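Local coordinates for protein Phenylalanine/tyrosine ammonia-lyase (Rhodosporidium toruloides, PDB 1Y2M) that catalyses the non-oxidative deamination of L-phenylalanine and L-tyrosine to trans-cinnamic and p-coumaric acid, the entry step of phenylpropanoid metabolism, at residues 270-276 with 412-418. Numbering follows the deposited sequence. Where two conformers were deposited one is given.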
ATOM      1  N   ASN B 270       3.679  30.931  -4.052  1.00 11.16           N
ATOM      2  CA  ASN B 270       2.547  30.272  -3.364  1.00  8.64           C
ATOM      3  C   ASN B 270       1.557  29.873  -4.416  1.00  9.40           C
ATOM      4  O   ASN B 270       1.123  30.713  -5.215  1.00 11.98           O
ATOM      5  CB  ASN B 270       1.765  31.234  -2.417  1.00 11.04           C
ATOM      6  CG  ASN B 270       2.370  31.372  -1.058  1.00 22.95           C
ATOM      7  OD1 ASN B 270       3.428  30.836  -0.770  1.00 26.29           O
ATOM      8  ND2 ASN B 270       1.682  32.102  -0.192  1.00 22.14           N
ATOM      9  N   GLY B 271       1.121  28.621  -4.393  1.00 11.52           N
ATOM     10  CA  GLY B 271       0.120  28.186  -5.354  1.00 11.75           C
ATOM     11  C   GLY B 271       0.316  26.791  -5.839  1.00  8.95           C
ATOM     12  O   GLY B 271       1.232  26.074  -5.442  1.00 10.33           O
ATOM     13  N   THR B 272      -0.580  26.376  -6.719  1.00  9.34           N
ATOM     14  CA  THR B 272      -0.723  24.987  -7.063  1.00  9.85           C
ATOM     15  C   THR B 272      -0.411  24.734  -8.555  1.00  7.54           C
ATOM     16  O   THR B 272      -0.682  23.661  -9.078  1.00  7.75           O
ATOM     17  CB  THR B 272      -2.132  24.466  -6.753  1.00  9.54           C
ATOM     18  OG1 THR B 272      -3.071  25.026  -7.690  1.00  9.72           O
ATOM     19  CG2 THR B 272      -2.542  24.797  -5.347  1.00 10.47           C
ATOM     20  N   ALA B 273       0.192  25.704  -9.232  1.00  7.86           N
ATOM     21  CA  ALA B 273       0.329  25.598 -10.690  1.00 10.31           C
ATOM     22  C   ALA B 273       1.128  24.423 -11.204  1.00  9.53           C
ATOM     23  O   ALA B 273       0.889  23.933 -12.296  1.00 10.25           O
ATOM     24  CB  ALA B 273       0.850  26.886 -11.278  1.00 10.82           C
ATOM     25  N   VAL B 274       2.145  23.975 -10.459  1.00  8.45           N
ATOM     26  CA  VAL B 274       3.005  22.928 -10.977  1.00  6.58           C
ATOM     27  C   VAL B 274       2.279  21.587 -10.883  1.00  8.79           C
ATOM     28  O   VAL B 274       2.196  20.843 -11.857  1.00  9.01           O
ATOM     29  CB  VAL B 274       4.321  22.909 -10.227  1.00  8.62           C
ATOM     30  CG1 VAL B 274       5.200  21.769 -10.736  1.00  8.56           C
ATOM     31  CG2 VAL B 274       5.031  24.291 -10.330  1.00  9.93           C
ATOM     32  N   SER B 275       1.715  21.287  -9.722  0.50  8.78           N
ATOM     33  CA  SER B 275       0.924  20.056  -9.604  0.50  7.94           C
ATOM     34  C   SER B 275      -0.302  20.079 -10.506  0.50  8.83           C
ATOM     35  O   SER B 275      -0.632  19.064 -11.133  0.50  9.89           O
ATOM     36  CB  SER B 275       0.518  19.817  -8.155  0.50  8.05           C
ATOM     37  OG  SER B 275      -0.111  20.972  -7.649  0.50  7.68           O
ATOM     38  N   ALA B 276      -0.982  21.223 -10.600  1.00 10.27           N
ATOM     39  CA  ALA B 276      -2.127  21.322 -11.528  1.00  8.13           C
ATOM     40  C   ALA B 276      -1.676  21.078 -12.990  1.00  8.86           C
ATOM     41  O   ALA B 276      -2.395  20.457 -13.802  1.00  9.30           O
ATOM     42  CB  ALA B 276      -2.805  22.653 -11.390  1.00  9.42           C
ATOM     43  N   ASN B 412      -5.546  28.671  -0.034  1.00  8.43           N
ATOM     44  CA  ASN B 412      -5.798  28.181  -1.402  1.00  8.48           C
ATOM     45  C   ASN B 412      -4.614  27.540  -2.151  1.00  8.87           C
ATOM     46  O   ASN B 412      -4.738  27.032  -3.264  1.00 10.44           O
ATOM     47  CB  ASN B 412      -6.453  29.267  -2.265  1.00  8.50           C
ATOM     48  CG  ASN B 412      -7.887  29.519  -1.892  1.00 11.19           C
ATOM     49  OD1 ASN B 412      -8.594  28.631  -1.394  1.00  8.31           O
ATOM     50  ND2 ASN B 412      -8.358  30.737  -2.184  1.00  9.05           N
ATOM     51  N   PHE B 413      -3.452  27.585  -1.540  1.00  5.51           N
ATOM     52  CA  PHE B 413      -2.297  26.885  -2.045  1.00  8.02           C
ATOM     53  C   PHE B 413      -2.266  25.388  -1.657  1.00  8.17           C
ATOM     54  O   PHE B 413      -1.360  24.683  -2.061  1.00  7.56           O
ATOM     55  CB  PHE B 413      -1.060  27.582  -1.499  1.00  7.21           C
ATOM     56  CG  PHE B 413      -1.145  27.847  -0.008  1.00  7.07           C
ATOM     57  CD1 PHE B 413      -1.069  26.821   0.934  1.00  7.13           C
ATOM     58  CD2 PHE B 413      -1.398  29.107   0.462  1.00 11.13           C
ATOM     59  CE1 PHE B 413      -1.166  27.057   2.278  1.00  9.76           C
ATOM     60  CE2 PHE B 413      -1.502  29.340   1.804  1.00 12.53           C
ATOM     61  CZ  PHE B 413      -1.394  28.322   2.713  1.00 10.32           C
ATOM     62  N   GLN B 414      -3.224  24.937  -0.818  1.00  6.47           N
ATOM     63  CA  GLN B 414      -3.252  23.559  -0.370  1.00  7.16           C
ATOM     64  C   GLN B 414      -3.867  22.725  -1.491  1.00  9.13           C
ATOM     65  O   GLN B 414      -5.106  22.679  -1.627  1.00 11.30           O
ATOM     66  CB  GLN B 414      -4.060  23.471   0.925  1.00  7.82           C
ATOM     67  CG  GLN B 414      -4.189  22.110   1.547  1.00  6.40           C
ATOM     68  CD  GLN B 414      -2.866  21.622   2.101  1.00  8.41           C
ATOM     69  OE1 GLN B 414      -2.066  21.033   1.383  1.00 10.16           O
ATOM     70  NE2 GLN B 414      -2.654  21.840   3.395  1.00  8.24           N
ATOM     71  N   ALA B 415      -3.017  22.011  -2.186  1.00  8.40           N
ATOM     72  CA  ALA B 415      -3.406  21.413  -3.492  1.00  7.34           C
ATOM     73  C   ALA B 415      -4.120  20.056  -3.316  1.00 10.25           C
ATOM     74  O   ALA B 415      -3.881  19.147  -4.126  1.00  8.82           O
ATOM     75  CB  ALA B 415      -2.235  21.275  -4.447  1.00  9.97           C
ATOM     76  N   ALA B 416      -4.962  19.913  -2.286  1.00  8.96           N
ATOM     77  CA  ALA B 416      -5.674  18.652  -2.021  1.00  8.05           C
ATOM     78  C   ALA B 416      -6.631  18.318  -3.151  1.00  7.40           C
ATOM     79  O   ALA B 416      -6.754  17.166  -3.555  1.00  9.86           O
ATOM     80  CB  ALA B 416      -6.363  18.692  -0.701  1.00  8.11           C
ATOM     81  N   ALA B 417      -7.213  19.322  -3.772  1.00  8.65           N
ATOM     82  CA  ALA B 417      -8.134  19.043  -4.902  1.00  7.97           C
ATOM     83  C   ALA B 417      -7.335  18.352  -6.008  1.00  9.79           C
ATOM     84  O   ALA B 417      -7.824  17.367  -6.590  1.00  9.99           O
ATOM     85  CB  ALA B 417      -8.713  20.308  -5.405  1.00 12.71           C
ATOM     86  N   VAL B 418      -6.088  18.785  -6.228  1.00  9.12           N
ATOM     87  CA  VAL B 418      -5.250  18.207  -7.305  1.00  9.66           C
ATOM     88  C   VAL B 418      -4.818  16.803  -6.908  1.00  8.07           C
ATOM     89  O   VAL B 418      -4.870  15.871  -7.730  1.00  9.86           O
ATOM     90  CB  VAL B 418      -3.991  19.045  -7.617  1.00 10.21           C
ATOM     91  CG1 VAL B 418      -3.166  18.368  -8.682  1.00  9.08           C
ATOM     92  CG2 VAL B 418      -4.368  20.468  -7.993  1.00 11.08           C
TER
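The carbonyl O of Thr272, a residue that meets Phe413 and Ala415 through its methyl group, accepts the helical bond from Ala276 N at 2.9 Å and has Ser275 OG at 3.1 Å, a bond that is not certain, since the one hydroxyl proton could go to a different acceptor instead. The threonine's two branches part company: OG1 lies between the backbone N and the carbonyl carbon (chi1 71°) and hydrogen-bonds to Glu389 OE2, while CG2 sits anti to the carbonyl carbon and meets 412-418. That methyl lies 3.5 Å from Phe413 O and 3.6 Å from Ala415 CB. Further along, Ala415 CB approaches Ser275 OG at 3.9 Å. Val418 puts CG1 anti to its backbone N (chi1 178°) and brings it against the main chain of the first helical turn, 3.6 Å from Ser275 O. Thr272 and Ala415 both occupy N-cap positions, the threonine without a side-chain cap, so the contact joins the starts of helices 273-303 and 416-443, two long helices of the PAL/histidase fold; Ala506 of helix 506-560 touches Ser275, Ala415 and Val418. Toward the active site, Phe413 CB packs on the backbone of Gly271, 3.8 Å from its N. The phenylalanine ring reaches Asn270, which probably binds cinnamate as in related ammonia-lyases and whose ND2 stands obliquely to the ring, 4.3 Å from CD2. At the start of 412-418, Asn412 OD1 accepts hydrogen bonds from Gln325 and Gln370 of the second subunit, and Phe413 packs on that subunit's Arg366, which probably also binds cinnamate.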